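Local structure of TRAP dicarboxylate transporter, DctP subunit (Ochrobactrum anthropi, 4P47) at residues A[105-110]-A[325-330]; A[112-117]-A[122-127]. The protein probably binds a small organic solute in the periplasm and delivers it to a TRAP-type membrane transporter. One frame throughout, in Å; residues are numbered along the deposited sequence.

Interaction 1: residues A[105-110]-A[325-330]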
loop_
_atom_site.group_PDB
_atom_site.type_symbol
_atom_site.label_atom_id
_atom_site.label_comp_id
_atom_site.label_asym_id
_atom_site.label_seq_id
_atom_site.Cartn_x
_atom_site.Cartn_y
_atom_site.Cartn_z
ATOM N N PHE A 105 -6.889 -1.724 -11.197
ATOM C CA PHE A 105 -6.223 -1.515 -9.915
ATOM C C PHE A 105 -4.896 -2.270 -9.802
ATOM O O PHE A 105 -4.093 -1.943 -8.928
ATOM C CB PHE A 105 -7.146 -1.854 -8.754
ATOM C CG PHE A 105 -8.036 -0.719 -8.350
ATOM C CD1 PHE A 105 -9.266 -0.523 -8.967
ATOM C CD2 PHE A 105 -7.646 0.160 -7.373
ATOM C CE1 PHE A 105 -10.085 0.533 -8.600
ATOM C CE2 PHE A 105 -8.477 1.222 -7.009
ATOM C CZ PHE A 105 -9.698 1.397 -7.630
ATOM N N GLU A 106 -4.622 -3.243 -10.662
ATOM C CA GLU A 106 -3.304 -3.875 -10.671
ATOM C C GLU A 106 -2.206 -2.873 -10.945
ATOM O O GLU A 106 -1.047 -3.099 -10.571
ATOM C CB GLU A 106 -3.292 -5.001 -11.697
ATOM C CG GLU A 106 -2.027 -5.809 -11.783
ATOM C CD GLU A 106 -2.190 -6.993 -12.703
ATOM O OE1 GLU A 106 -2.320 -6.773 -13.934
ATOM O OE2 GLU A 106 -2.201 -8.126 -12.204
ATOM N N ALA A 107 -2.561 -1.736 -11.536
ATOM C CA ALA A 107 -1.567 -0.704 -11.792
ATOM C C ALA A 107 -0.858 -0.257 -10.499
ATOM O O ALA A 107 0.312 0.116 -10.533
ATOM C CB ALA A 107 -2.186 0.515 -12.513
ATOM N N VAL A 108 -1.548 -0.267 -9.358
ATOM C CA VAL A 108 -0.910 0.235 -8.134
ATOM C C VAL A 108 0.155 -0.712 -7.604
ATOM O O VAL A 108 0.958 -0.323 -6.768
ATOM C CB VAL A 108 -1.910 0.562 -6.999
ATOM C CG1 VAL A 108 -2.995 1.525 -7.480
ATOM C CG2 VAL A 108 -2.518 -0.678 -6.369
ATOM N N ASP A 109 0.171 -1.944 -8.088
ATOM C CA ASP A 109 1.203 -2.910 -7.729
ATOM C C ASP A 109 2.425 -2.888 -8.667
ATOM O O ASP A 109 3.380 -3.622 -8.442
ATOM C CB ASP A 109 0.619 -4.321 -7.725
ATOM C CG ASP A 109 -0.269 -4.602 -6.519
ATOM O OD1 ASP A 109 -0.122 -3.940 -5.470
ATOM O OD2 ASP A 109 -1.070 -5.545 -6.600
ATOM N N LEU A 110 2.414 -2.079 -9.722
ATOM C CA LEU A 110 3.543 -2.070 -10.657
ATOM C C LEU A 110 4.801 -1.564 -9.961
ATOM O O LEU A 110 4.737 -0.750 -9.052
ATOM C CB LEU A 110 3.211 -1.212 -11.899
ATOM C CG LEU A 110 2.074 -1.745 -12.780
ATOM C CD1 LEU A 110 1.686 -0.706 -13.829
ATOM C CD2 LEU A 110 2.419 -3.074 -13.454
ATOM N N ASP A 325 -0.832 4.488 -19.775
ATOM C CA ASP A 325 -0.281 5.694 -20.394
ATOM C C ASP A 325 -0.413 6.909 -19.501
ATOM O O ASP A 325 0.531 7.710 -19.378
ATOM C CB ASP A 325 -0.992 6.013 -21.708
ATOM C CG ASP A 325 -0.694 5.018 -22.808
ATOM O OD1 ASP A 325 0.316 4.288 -22.740
ATOM O OD2 ASP A 325 -1.488 4.995 -23.768
ATOM N N GLU A 326 -1.580 7.054 -18.874
ATOM C CA GLU A 326 -1.838 8.165 -17.953
ATOM C C GLU A 326 -0.862 8.127 -16.777
ATOM O O GLU A 326 -0.245 9.139 -16.412
ATOM C CB GLU A 326 -3.278 8.098 -17.440
ATOM C CG GLU A 326 -3.582 9.058 -16.274
ATOM C CD GLU A 326 -5.062 9.094 -15.893
ATOM O OE1 GLU A 326 -5.598 8.059 -15.436
ATOM O OE2 GLU A 326 -5.689 10.166 -16.052
ATOM N N LEU A 327 -0.722 6.948 -16.192
ATOM C CA LEU A 327 0.212 6.741 -15.092
ATOM C C LEU A 327 1.635 7.119 -15.508
ATOM O O LEU A 327 2.321 7.883 -14.818
ATOM C CB LEU A 327 0.147 5.286 -14.647
ATOM C CG LEU A 327 1.125 4.867 -13.554
ATOM C CD1 LEU A 327 0.928 5.710 -12.293
ATOM C CD2 LEU A 327 0.971 3.400 -13.247
ATOM N N PHE A 328 2.078 6.634 -16.656
ATOM C CA PHE A 328 3.441 6.927 -17.095
ATOM C C PHE A 328 3.692 8.423 -17.287
ATOM O O PHE A 328 4.775 8.914 -16.957
ATOM C CB PHE A 328 3.776 6.133 -18.355
ATOM C CG PHE A 328 4.037 4.677 -18.092
ATOM C CD1 PHE A 328 3.792 4.126 -16.839
ATOM C CD2 PHE A 328 4.540 3.858 -19.090
ATOM C CE1 PHE A 328 4.036 2.793 -16.595
ATOM C CE2 PHE A 328 4.788 2.519 -18.849
ATOM C CZ PHE A 328 4.538 1.990 -17.606
ATOM N N ALA A 329 2.696 9.150 -17.783
ATOM C CA ALA A 329 2.791 10.610 -17.890
ATOM C C ALA A 329 2.919 11.294 -16.522
ATOM O O ALA A 329 3.767 12.184 -16.318
ATOM C CB ALA A 329 1.577 11.152 -18.647
ATOM N N GLU A 330 2.077 10.892 -15.576
ATOM C CA GLU A 330 2.146 11.439 -14.221
ATOM C C GLU A 330 3.528 11.160 -13.600
ATOM O O GLU A 330 4.079 12.025 -12.921
ATOM C CB GLU A 330 1.017 10.878 -13.351
ATOM C CG GLU A 330 -0.409 11.247 -13.817
ATOM C CD GLU A 330 -0.764 12.708 -13.615
ATOM O OE1 GLU A 330 -0.028 13.399 -12.878
ATOM O OE2 GLU A 330 -1.787 13.159 -14.191
#
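Leu327 on helix 321-336 extends one methyl, CD2, to Ala107 and Leu110, the two residues of the turn at 105-110 that it meets. CD2 lies 4.2 Å from Leu110 CD1, and this meeting is of two extended tips, because each of these methyls is anti to its own CA. Leu327 CD2 also lies 4.3 Å from Ala107 CB, which it approaches from the side of the methyl rather than head on. Because Ala107 CB and Leu110 CD1 are themselves about 4.3 Å apart, the three methyls form a nearly equilateral triangle. Leu327 reaches this far because its CG is anti to the backbone N (chi1 176°), which swings the branched end away from its own helix. On the opposing side the turn sets the spacing: Leu110 N bonds to Ala107 O at 3.1 Å, and with residues three apart both side chains start out toward the helix. The same carbonyl oxygen, Ala107 O, lies 4.3 Å from Leu327 CD2, so the leucine also brushes the backbone of the turn. The Phe328 ring flanks the group more loosely, with CE1 5.0 Å from Leu110 CD1. At these separations the contact is light van der Waals packing, and it buries only 93 Å² in all. Apolar neighbours add to it: Ile319 touches both Ala107 and Leu110, and Phe128 lies against Ala107. Beyond the methyls, Asp109 O accepts a hydrogen bond from Gln236 NE2. The arrangement is a small apolar core between a C-terminal helix and a helical turn in the link from strand 90-94 to helix 117-125, within the two-lobed periplasmic-binding-protein fold of TRAP solute receptors.

Interaction 2: residues A[112-117]-A[122-127]; sequences FLFNSG and KVMDGP
A Met-aromatic contact, joined by closer valine packing, fastens the Phe114 ring of the loop leading into helix 117-125 to the end of that helix. Val123 presents its branch point to the ring: CB is 3.6 Å from Phe114 CE1, with CG2 at 3.8 Å and CG1 at 3.9 Å from the same atom, and the approach is oblique. Met124 SD stands 4.4 Å from Phe114 CZ and 5.5 Å from the ring centroid, 70° off the ring normal, so the sulfur is a looser neighbour. With Phe114 CG anti to the carbonyl carbon (chi1 -44°), the ring leans toward the helix, and Leu113 CB sits over the centre of the Phe114 ring, 3.7 Å above its plane. An alanine here is likely to leave Val123 and Met124 without their aromatic partner and Leu113 without a flat surface beneath it, opening a gap between loop and helix. Ser116 is the N-cap, its OG accepting from Glu119 N, while Lys122 NZ forms salt bridges with Glu118 and Glu337. The ring is also touched by Ala120 of helix 117-125, Leu331 of helix 321-336 and Phe151 of strand 141-156, which also contributes Tyr146 against Met124.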
loop_
_atom_site.group_PDB
_atom_site.type_symbol
_atom_site.label_atom_id
_atom_site.label_comp_id
_atom_site.label_asym_id
_atom_site.label_seq_id
_atom_site.Cartn_x
_atom_site.Cartn_y
_atom_site.Cartn_z
ATOM N N PHE A 112 8.470 0.101 -8.808
ATOM C CA PHE A 112 9.294 1.305 -8.824
ATOM C C PHE A 112 8.555 2.561 -9.300
ATOM O O PHE A 112 9.153 3.453 -9.916
ATOM C CB PHE A 112 10.567 1.082 -9.664
ATOM C CG PHE A 112 11.395 -0.093 -9.215
ATOM C CD1 PHE A 112 12.096 -0.060 -8.015
ATOM C CD2 PHE A 112 11.476 -1.242 -9.985
ATOM C CE1 PHE A 112 12.852 -1.136 -7.609
ATOM C CE2 PHE A 112 12.248 -2.318 -9.576
ATOM C CZ PHE A 112 12.932 -2.262 -8.372
ATOM N N LEU A 113 7.269 2.677 -8.981
ATOM C CA LEU A 113 6.502 3.871 -9.371
ATOM C C LEU A 113 7.002 5.121 -8.645
ATOM O O LEU A 113 7.232 6.152 -9.276
ATOM C CB LEU A 113 5.004 3.701 -9.065
ATOM C CG LEU A 113 4.323 2.507 -9.741
ATOM C CD1 LEU A 113 2.841 2.463 -9.392
ATOM C CD2 LEU A 113 4.489 2.519 -11.262
ATOM N N PHE A 114 7.144 5.041 -7.318
ATOM C CA PHE A 114 7.408 6.215 -6.501
ATOM C C PHE A 114 8.672 6.060 -5.685
ATOM O O PHE A 114 8.979 4.954 -5.213
ATOM C CB PHE A 114 6.238 6.470 -5.535
ATOM C CG PHE A 114 4.892 6.342 -6.160
ATOM C CD1 PHE A 114 4.526 7.149 -7.226
ATOM C CD2 PHE A 114 3.958 5.446 -5.654
ATOM C CE1 PHE A 114 3.283 7.028 -7.801
ATOM C CE2 PHE A 114 2.710 5.331 -6.218
ATOM C CZ PHE A 114 2.369 6.130 -7.302
ATOM N N ASN A 115 9.376 7.170 -5.474
ATOM C CA ASN A 115 10.580 7.165 -4.652
ATOM C C ASN A 115 10.349 7.762 -3.256
ATOM O O ASN A 115 11.214 7.680 -2.384
ATOM C CB ASN A 115 11.720 7.891 -5.387
ATOM C CG ASN A 115 12.103 7.206 -6.712
ATOM O OD1 ASN A 115 11.335 6.410 -7.263
ATOM N ND2 ASN A 115 13.294 7.521 -7.223
ATOM N N SER A 116 9.164 8.341 -3.045
ATOM C CA SER A 116 8.806 8.957 -1.780
ATOM C C SER A 116 7.295 9.020 -1.604
ATOM O O SER A 116 6.532 8.959 -2.578
ATOM C CB SER A 116 9.343 10.390 -1.709
ATOM O OG SER A 116 8.651 11.233 -2.613
ATOM N N GLY A 117 6.887 9.190 -0.358
ATOM C CA GLY A 117 5.479 9.367 -0.023
ATOM C C GLY A 117 4.860 10.567 -0.713
ATOM O O GLY A 117 3.717 10.519 -1.154
ATOM N N LYS A 122 0.900 12.698 -4.708
ATOM C CA LYS A 122 0.606 13.501 -5.894
ATOM C C LYS A 122 -0.124 12.643 -6.918
ATOM O O LYS A 122 -1.131 13.057 -7.505
ATOM C CB LYS A 122 1.891 14.055 -6.526
ATOM C CG LYS A 122 2.571 15.191 -5.779
ATOM C CD LYS A 122 3.983 15.420 -6.337
ATOM C CE LYS A 122 4.412 16.875 -6.220
ATOM N NZ LYS A 122 5.860 17.047 -6.544
ATOM N N VAL A 123 0.390 11.445 -7.146
ATOM C CA VAL A 123 -0.160 10.589 -8.183
ATOM C C VAL A 123 -1.466 9.925 -7.714
ATOM O O VAL A 123 -2.446 9.881 -8.456
ATOM C CB VAL A 123 0.882 9.571 -8.677
ATOM C CG1 VAL A 123 0.281 8.638 -9.710
ATOM C CG2 VAL A 123 2.072 10.298 -9.275
ATOM N N MET A 124 -1.533 9.444 -6.477
ATOM C CA MET A 124 -2.774 8.786 -6.030
ATOM C C MET A 124 -3.939 9.766 -5.890
ATOM O O MET A 124 -5.097 9.424 -6.142
ATOM C CB MET A 124 -2.589 8.039 -4.711
ATOM C CG MET A 124 -1.572 6.918 -4.772
ATOM S SD MET A 124 -1.804 5.732 -6.129
ATOM C CE MET A 124 -3.470 5.153 -5.807
ATOM N N ASP A 125 -3.644 10.996 -5.466
ATOM C CA ASP A 125 -4.694 12.002 -5.244
ATOM C C ASP A 125 -5.091 12.732 -6.522
ATOM O O ASP A 125 -6.086 13.450 -6.538
ATOM C CB ASP A 125 -4.271 13.014 -4.175
ATOM C CG ASP A 125 -4.063 12.379 -2.809
ATOM O OD1 ASP A 125 -4.448 11.189 -2.596
ATOM O OD2 ASP A 125 -3.498 13.079 -1.943
ATOM N N GLY A 126 -4.333 12.517 -7.582
ATOM C CA GLY A 126 -4.598 13.119 -8.878
ATOM C C GLY A 126 -5.382 12.215 -9.811
ATOM O O GLY A 126 -6.042 11.274 -9.385
ATOM N N PRO A 127 -5.341 12.505 -11.110
ATOM C CA PRO A 127 -6.170 11.794 -12.076
ATOM C C PRO A 127 -5.970 10.273 -12.049
ATOM O O PRO A 127 -6.943 9.527 -12.203
ATOM C CB PRO A 127 -5.740 12.417 -13.416
ATOM C CG PRO A 127 -5.363 13.812 -13.029
ATOM C CD PRO A 127 -4.668 13.663 -11.718
#

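Both contacts are buried and apolar, their centres about 9 Å apart. They differ in reach: interaction 1 brings together residues more than 200 positions apart, whereas interaction 2 closes a short local link between a loop and the helix it enters. Their chemistry differs too: methyls at van der Waals range in the first, an aromatic ring against valine and a sulfur in the second. The two contacts meet directly where Leu327 CD1 lies 4.0 Å from Val123 CG1 and Ala107 O 3.6 Å from Leu113 CD1. Helix 321-336 forms one side of interaction 1 and, through Leu331 on Phe114, also packs against interaction 2. Nearer the surface, Glu326 and Glu330 touch Pro127.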